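Local coordinates for protein putative dienelactone hydrolase (Klebsiella pneumoniae subsp. pneumoniae MGH 78578, PDB 3F67) that is a putative dienelactone hydrolase of the alpha/beta-hydrolase clan, probably cleaving ester or lactone bonds, at residues A141-K153 with L175-V188. Sequence-based numbering, arbitrary orientation. Where two conformers were deposited one is given.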
ATOM      1  N   ALA A 141       8.282   5.904   6.315  1.00 13.82           N
ATOM      2  CA  ALA A 141       7.026   5.645   7.016  1.00 14.02           C
ATOM      3  C   ALA A 141       6.052   4.924   6.113  1.00 14.06           C
ATOM      4  O   ALA A 141       6.240   4.893   4.869  1.00 14.24           O
ATOM      5  CB  ALA A 141       6.401   6.982   7.506  1.00 13.96           C
ATOM      6  N   ALA A 142       5.024   4.328   6.740  1.00 13.77           N
ATOM      7  CA  ALA A 142       4.074   3.487   5.982  1.00 13.52           C
ATOM      8  C   ALA A 142       2.687   3.626   6.594  1.00 13.69           C
ATOM      9  O   ALA A 142       2.544   3.786   7.812  1.00 13.85           O
ATOM     10  CB  ALA A 142       4.490   1.985   6.024  1.00 12.99           C
ATOM     11  N   VAL A 143       1.675   3.601   5.735  1.00 13.49           N
ATOM     12  CA  VAL A 143       0.257   3.597   6.163  1.00 14.86           C
ATOM     13  C   VAL A 143      -0.455   2.439   5.471  1.00 13.64           C
ATOM     14  O   VAL A 143      -0.594   2.435   4.233  1.00 14.46           O
ATOM     15  CB  VAL A 143      -0.450   4.958   5.860  1.00 14.26           C
ATOM     16  CG1 VAL A 143      -1.960   4.905   6.308  1.00 15.21           C
ATOM     17  CG2 VAL A 143       0.307   6.096   6.659  1.00 15.63           C
ATOM     18  N   ALA A 144      -0.918   1.468   6.280  1.00 13.71           N
ATOM     19  CA  ALA A 144      -1.528   0.227   5.739  1.00 13.22           C
ATOM     20  C   ALA A 144      -3.027   0.335   6.001  1.00 13.78           C
ATOM     21  O   ALA A 144      -3.458   0.520   7.164  1.00 14.89           O
ATOM     22  CB  ALA A 144      -0.948  -0.962   6.473  1.00 13.12           C
ATOM     23  N   TRP A 145      -3.833   0.228   4.944  1.00 13.54           N
ATOM     24  CA  TRP A 145      -5.280   0.248   5.124  1.00 13.74           C
ATOM     25  C   TRP A 145      -5.829  -1.168   5.013  1.00 14.12           C
ATOM     26  O   TRP A 145      -5.701  -1.793   3.976  1.00 14.63           O
ATOM     27  CB  TRP A 145      -5.956   1.071   4.057  1.00 13.93           C
ATOM     28  CG  TRP A 145      -5.494   2.519   3.928  1.00 13.61           C
ATOM     29  CD1 TRP A 145      -4.249   2.967   3.503  1.00 12.23           C
ATOM     30  CD2 TRP A 145      -6.316   3.702   4.106  1.00 12.78           C
ATOM     31  NE1 TRP A 145      -4.261   4.362   3.442  1.00 13.59           N
ATOM     32  CE2 TRP A 145      -5.514   4.822   3.776  1.00 14.32           C
ATOM     33  CE3 TRP A 145      -7.655   3.906   4.514  1.00 14.28           C
ATOM     34  CZ2 TRP A 145      -6.009   6.182   3.863  1.00 14.73           C
ATOM     35  CZ3 TRP A 145      -8.191   5.226   4.543  1.00 13.00           C
ATOM     36  CH2 TRP A 145      -7.349   6.346   4.225  1.00 15.19           C
ATOM     37  N   TYR A 146      -6.448  -1.620   6.102  1.00 13.74           N
ATOM     38  CA  TYR A 146      -7.147  -2.925   6.210  1.00 15.38           C
ATOM     39  C   TYR A 146      -6.445  -4.032   5.426  1.00 15.87           C
ATOM     40  O   TYR A 146      -7.039  -4.650   4.513  1.00 16.56           O
ATOM     41  CB  TYR A 146      -8.625  -2.779   5.808  1.00 14.68           C
ATOM     42  CG  TYR A 146      -8.948  -1.721   4.763  1.00 15.15           C
ATOM     43  CD1 TYR A 146      -8.855  -2.004   3.392  1.00 15.01           C
ATOM     44  CD2 TYR A 146      -9.420  -0.468   5.144  1.00 15.72           C
ATOM     45  CE1 TYR A 146      -9.177  -1.051   2.429  1.00 16.01           C
ATOM     46  CE2 TYR A 146      -9.774   0.491   4.178  1.00 15.61           C
ATOM     47  CZ  TYR A 146      -9.636   0.204   2.855  1.00 15.15           C
ATOM     48  OH  TYR A 146      -9.978   1.129   1.917  1.00 17.39           O
ATOM     49  N   GLY A 147      -5.184  -4.275   5.797  1.00 15.58           N
ATOM     50  CA  GLY A 147      -4.375  -5.384   5.281  1.00 15.66           C
ATOM     51  C   GLY A 147      -4.443  -6.569   6.252  1.00 16.00           C
ATOM     52  O   GLY A 147      -4.273  -6.394   7.470  1.00 15.27           O
ATOM     53  N   LYS A 148      -4.661  -7.770   5.716  0.50 15.53           N
ATOM     54  CA  LYS A 148      -4.662  -9.001   6.518  0.50 15.75           C
ATOM     55  C   LYS A 148      -3.422  -9.103   7.384  0.50 15.57           C
ATOM     56  O   LYS A 148      -2.310  -8.900   6.881  0.50 15.61           O
ATOM     57  CB  LYS A 148      -4.671 -10.225   5.593  0.50 16.03           C
ATOM     58  CG  LYS A 148      -4.383 -11.505   6.334  0.50 17.88           C
ATOM     59  CD  LYS A 148      -3.776 -12.597   5.420  0.50 20.40           C
ATOM     60  CE  LYS A 148      -4.448 -12.559   4.087  0.50 24.44           C
ATOM     61  NZ  LYS A 148      -5.923 -12.584   4.301  0.50 26.97           N
ATOM     62  N   LEU A 149      -3.604  -9.445   8.668  1.00 14.89           N
ATOM     63  CA  LEU A 149      -2.502  -9.467   9.650  1.00 15.53           C
ATOM     64  C   LEU A 149      -1.965 -10.853  10.010  1.00 17.85           C
ATOM     65  O   LEU A 149      -0.778 -11.011  10.345  1.00 15.90           O
ATOM     66  CB  LEU A 149      -3.009  -8.813  10.943  1.00 15.69           C
ATOM     67  CG  LEU A 149      -3.374  -7.316  10.722  1.00 12.65           C
ATOM     68  CD1 LEU A 149      -4.103  -6.830  11.991  1.00 16.73           C
ATOM     69  CD2 LEU A 149      -2.125  -6.396  10.480  1.00 15.48           C
ATOM     70  N   VAL A 150      -2.872 -11.817  10.001  1.00 20.28           N
ATOM     71  CA  VAL A 150      -2.570 -13.208  10.377  1.00 24.84           C
ATOM     72  C   VAL A 150      -3.196 -14.074   9.314  1.00 26.02           C
ATOM     73  O   VAL A 150      -4.093 -13.669   8.566  1.00 27.38           O
ATOM     74  CB  VAL A 150      -3.092 -13.640  11.824  1.00 24.64           C
ATOM     75  CG1 VAL A 150      -1.984 -14.308  12.588  1.00 28.75           C
ATOM     76  CG2 VAL A 150      -3.538 -12.531  12.621  1.00 28.04           C
ATOM     77  N   GLY A 151      -2.650 -15.255   9.138  1.00 28.75           N
ATOM     78  CA  GLY A 151      -3.106 -16.068   8.035  1.00 29.68           C
ATOM     79  C   GLY A 151      -2.413 -17.414   8.101  1.00 28.60           C
ATOM     80  O   GLY A 151      -1.445 -17.619   8.843  1.00 28.84           O
ATOM     81  N   GLU A 152      -2.898 -18.325   7.296  1.00 30.35           N
ATOM     82  CA  GLU A 152      -2.149 -19.554   7.066  1.00 30.14           C
ATOM     83  C   GLU A 152      -1.087 -19.167   6.044  1.00 29.11           C
ATOM     84  O   GLU A 152      -1.249 -18.190   5.302  1.00 28.43           O
ATOM     85  CB  GLU A 152      -3.034 -20.686   6.538  1.00 31.55           C
ATOM     86  CG  GLU A 152      -3.673 -20.416   5.171  1.00 35.18           C
ATOM     87  CD  GLU A 152      -4.044 -21.707   4.415  1.00 41.78           C
ATOM     88  OE1 GLU A 152      -3.882 -22.839   4.969  1.00 42.97           O
ATOM     89  OE2 GLU A 152      -4.508 -21.579   3.246  1.00 44.47           O
ATOM     90  N   LYS A 153       0.000 -19.911   6.031  1.00 28.19           N
ATOM     91  CA  LYS A 153       1.123 -19.602   5.172  1.00 27.91           C
ATOM     92  C   LYS A 153       1.054 -20.403   3.911  1.00 25.86           C
ATOM     93  O   LYS A 153       0.387 -21.432   3.847  1.00 26.32           O
ATOM     94  CB  LYS A 153       2.439 -19.959   5.863  1.00 29.54           C
ATOM     95  CG  LYS A 153       3.001 -18.831   6.649  1.00 32.94           C
ATOM     96  CD  LYS A 153       2.438 -18.734   8.056  1.00 34.70           C
ATOM     97  CE  LYS A 153       2.863 -17.428   8.673  1.00 34.14           C
ATOM     98  NZ  LYS A 153       4.275 -17.589   9.134  1.00 39.07           N
ATOM     99  N   LEU A 175      -4.959   1.494   9.347  1.00 14.53           N
ATOM    100  CA  LEU A 175      -6.328   2.060   9.395  1.00 13.73           C
ATOM    101  C   LEU A 175      -7.285   0.899   9.113  1.00 14.62           C
ATOM    102  O   LEU A 175      -7.314   0.370   7.998  1.00 15.12           O
ATOM    103  CB  LEU A 175      -6.443   3.169   8.309  1.00 14.17           C
ATOM    104  CG  LEU A 175      -5.466   4.343   8.551  1.00 14.53           C
ATOM    105  CD1 LEU A 175      -5.447   5.285   7.316  1.00 14.00           C
ATOM    106  CD2 LEU A 175      -5.851   5.161   9.862  1.00 13.36           C
ATOM    107  N   TYR A 176      -8.051   0.488  10.139  1.00 14.20           N
ATOM    108  CA  TYR A 176      -8.793  -0.782  10.096  1.00 15.09           C
ATOM    109  C   TYR A 176     -10.271  -0.525  10.418  1.00 15.50           C
ATOM    110  O   TYR A 176     -10.598   0.448  11.124  1.00 16.04           O
ATOM    111  CB  TYR A 176      -8.142  -1.788  11.076  1.00 14.21           C
ATOM    112  CG  TYR A 176      -6.921  -2.426  10.418  1.00 14.79           C
ATOM    113  CD1 TYR A 176      -5.764  -1.657  10.145  1.00 13.69           C
ATOM    114  CD2 TYR A 176      -6.927  -3.780  10.047  1.00 14.62           C
ATOM    115  CE1 TYR A 176      -4.683  -2.194   9.500  1.00 15.55           C
ATOM    116  CE2 TYR A 176      -5.814  -4.361   9.393  1.00 14.18           C
ATOM    117  CZ  TYR A 176      -4.697  -3.561   9.138  1.00 13.31           C
ATOM    118  OH  TYR A 176      -3.614  -4.083   8.453  1.00 14.83           O
ATOM    119  N   GLY A 177     -11.150  -1.374   9.882  1.00 15.64           N
ATOM    120  CA  GLY A 177     -12.595  -1.243  10.149  1.00 15.14           C
ATOM    121  C   GLY A 177     -13.102  -2.294  11.154  1.00 16.34           C
ATOM    122  O   GLY A 177     -12.859  -3.495  10.987  1.00 16.32           O
ATOM    123  N   ALA A 178     -13.801  -1.840  12.178  1.00 16.96           N
ATOM    124  CA  ALA A 178     -14.372  -2.751  13.191  1.00 17.46           C
ATOM    125  C   ALA A 178     -15.361  -3.748  12.600  1.00 18.27           C
ATOM    126  O   ALA A 178     -15.471  -4.873  13.107  1.00 18.85           O
ATOM    127  CB  ALA A 178     -15.026  -1.957  14.326  1.00 18.54           C
ATOM    128  N   LYS A 179     -16.086  -3.359  11.547  1.00 18.97           N
ATOM    129  CA  LYS A 179     -17.092  -4.238  10.934  1.00 19.91           C
ATOM    130  C   LYS A 179     -16.520  -5.166   9.873  1.00 19.77           C
ATOM    131  O   LYS A 179     -17.268  -5.880   9.213  1.00 20.24           O
ATOM    132  CB  LYS A 179     -18.236  -3.425  10.321  1.00 20.43           C
ATOM    133  CG  LYS A 179     -18.762  -2.346  11.229  1.00 24.16           C
ATOM    134  CD  LYS A 179     -20.100  -2.649  11.749  1.00 29.55           C
ATOM    135  CE  LYS A 179     -20.646  -1.454  12.499  1.00 31.94           C
ATOM    136  NZ  LYS A 179     -22.132  -1.546  12.507  1.00 35.35           N
ATOM    137  N   ASP A 180     -15.188  -5.153   9.703  1.00 19.59           N
ATOM    138  CA  ASP A 180     -14.532  -5.963   8.685  1.00 18.44           C
ATOM    139  C   ASP A 180     -14.430  -7.434   9.145  1.00 19.95           C
ATOM    140  O   ASP A 180     -13.577  -7.794   9.987  1.00 19.64           O
ATOM    141  CB  ASP A 180     -13.123  -5.368   8.422  1.00 18.50           C
ATOM    142  CG  ASP A 180     -12.385  -6.068   7.317  1.00 19.80           C
ATOM    143  OD1 ASP A 180     -12.881  -7.109   6.818  1.00 20.47           O
ATOM    144  OD2 ASP A 180     -11.283  -5.591   6.950  1.00 19.40           O
ATOM    145  N   ALA A 181     -15.334  -8.264   8.612  1.00 19.74           N
ATOM    146  CA  ALA A 181     -15.393  -9.698   8.947  1.00 20.38           C
ATOM    147  C   ALA A 181     -14.141 -10.428   8.469  1.00 20.10           C
ATOM    148  O   ALA A 181     -13.756 -11.448   9.067  1.00 20.58           O
ATOM    149  CB  ALA A 181     -16.615 -10.339   8.312  1.00 20.78           C
ATOM    150  N   SER A 182     -13.511  -9.914   7.409  1.00 20.14           N
ATOM    151  CA  SER A 182     -12.296 -10.541   6.864  1.00 19.87           C
ATOM    152  C   SER A 182     -11.053 -10.298   7.746  1.00 20.37           C
ATOM    153  O   SER A 182     -10.054 -11.018   7.609  1.00 19.77           O
ATOM    154  CB  SER A 182     -12.026 -10.115   5.419  1.00 20.31           C
ATOM    155  OG  SER A 182     -11.453  -8.834   5.358  1.00 22.79           O
ATOM    156  N   ILE A 183     -11.119  -9.293   8.629  1.00 17.45           N
ATOM    157  CA  ILE A 183     -10.022  -8.971   9.568  1.00 17.35           C
ATOM    158  C   ILE A 183     -10.616  -8.786  10.960  1.00 17.10           C
ATOM    159  O   ILE A 183     -10.838  -7.658  11.422  1.00 15.84           O
ATOM    160  CB  ILE A 183      -9.193  -7.730   9.090  1.00 16.37           C
ATOM    161  CG1 ILE A 183      -8.679  -7.974   7.666  1.00 17.90           C
ATOM    162  CG2 ILE A 183      -8.038  -7.375  10.082  1.00 15.69           C
ATOM    163  CD1 ILE A 183      -8.002  -6.756   7.016  1.00 17.07           C
ATOM    164  N   PRO A 184     -10.886  -9.904  11.653  1.00 16.80           N
ATOM    165  CA  PRO A 184     -11.522  -9.787  12.951  1.00 16.96           C
ATOM    166  C   PRO A 184     -10.676  -9.084  13.978  1.00 16.86           C
ATOM    167  O   PRO A 184      -9.420  -9.065  13.906  1.00 17.76           O
ATOM    168  CB  PRO A 184     -11.748 -11.269  13.377  1.00 16.80           C
ATOM    169  CG  PRO A 184     -11.647 -12.030  12.153  1.00 17.19           C
ATOM    170  CD  PRO A 184     -10.665 -11.316  11.279  1.00 16.24           C
ATOM    171  N   GLN A 185     -11.338  -8.501  14.962  1.00 17.68           N
ATOM    172  CA  GLN A 185     -10.617  -7.765  15.970  1.00 17.28           C
ATOM    173  C   GLN A 185      -9.640  -8.601  16.813  1.00 16.93           C
ATOM    174  O   GLN A 185      -8.669  -8.061  17.342  1.00 16.61           O
ATOM    175  CB  GLN A 185     -11.576  -6.929  16.845  1.00 18.59           C
ATOM    176  CG  GLN A 185     -12.306  -5.881  16.025  1.00 19.74           C
ATOM    177  CD  GLN A 185     -11.330  -5.021  15.230  1.00 17.57           C
ATOM    178  OE1 GLN A 185     -10.522  -4.307  15.803  1.00 20.02           O
ATOM    179  NE2 GLN A 185     -11.389  -5.120  13.902  1.00 19.63           N
ATOM    180  N   ASP A 186      -9.882  -9.904  16.939  0.50 16.76           N
ATOM    181  CA  ASP A 186      -8.935 -10.743  17.661  0.50 16.10           C
ATOM    182  C   ASP A 186      -7.569 -10.686  16.942  0.50 15.89           C
ATOM    183  O   ASP A 186      -6.517 -10.675  17.595  0.50 15.10           O
ATOM    184  CB  ASP A 186      -9.454 -12.181  17.771  0.50 16.85           C
ATOM    185  CG  ASP A 186     -10.326 -12.404  18.995  0.50 17.03           C
ATOM    186  OD1 ASP A 186     -10.206 -11.611  19.961  0.50 19.89           O
ATOM    187  OD2 ASP A 186     -11.116 -13.380  19.009  0.50 20.29           O
ATOM    188  N   THR A 187      -7.596 -10.636  15.610  1.00 15.28           N
ATOM    189  CA  THR A 187      -6.349 -10.593  14.805  1.00 15.37           C
ATOM    190  C   THR A 187      -5.631  -9.264  14.960  1.00 16.01           C
ATOM    191  O   THR A 187      -4.398  -9.232  14.958  1.00 14.84           O
ATOM    192  CB  THR A 187      -6.513 -10.950  13.288  1.00 16.21           C
ATOM    193  OG1 THR A 187      -7.083  -9.847  12.530  1.00 17.74           O
ATOM    194  CG2 THR A 187      -7.352 -12.237  13.103  1.00 14.65           C
ATOM    195  N   VAL A 188      -6.395  -8.185  15.136  1.00 14.63           N
ATOM    196  CA  VAL A 188      -5.801  -6.884  15.456  1.00 16.02           C
ATOM    197  C   VAL A 188      -5.100  -6.984  16.833  1.00 15.63           C
ATOM    198  O   VAL A 188      -3.982  -6.441  17.036  1.00 16.11           O
ATOM    199  CB  VAL A 188      -6.881  -5.755  15.417  1.00 15.50           C
ATOM    200  CG1 VAL A 188      -6.378  -4.429  16.039  1.00 17.78           C
ATOM    201  CG2 VAL A 188      -7.413  -5.529  13.978  1.00 17.06           C
TER
HETATM  202  O   HOH W   1      -5.934 -10.392   9.952  1.00 18.56           O
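Strand 141-145 and residues 175-177, the end of strand 172-177, run parallel, their axes 6.0 Å apart at 12°, and Trp145 pairs with Leu175. Leu175 N donates to Ala144 O at 2.8 Å and Tyr146 N to Leu175 O at 2.9 Å. With CG anti to the carbonyl carbon (chi1 -62°), Leu175 extends CD1 over the Trp145 six-membered ring, a CH-pi contact 3.5 Å from its centroid and 7° off the normal; CD1 also meets Val143 CG1. Tyr146 CA makes a CH-pi contact over one face of the Tyr176 ring, 3.8 Å from its centroid. Gly147 O lies at the ring edge, and Tyr176 OH, also bonded to Trp130 NE1, donates to it at 2.6 Å, in the carbonyl plane on a lone pair. These parallel strands of the alpha/beta-hydrolase sheet belong to a beta-alpha-beta unit; the turn after the second carries Asp180, whose OD2 bonds His212 ND1, consistent with a Cys123-His212-Asp180 triad. Ser182 OG donates to the syn lone pair of Asp180 OD1 at 2.7 Å. Ile183 CD1 packs 3.4 Å from Tyr146 O. Leu149 CD1 approaches Val188 CG2 in the first turn of helix 185-197, and a water links Leu149 N to Thr187 OG1.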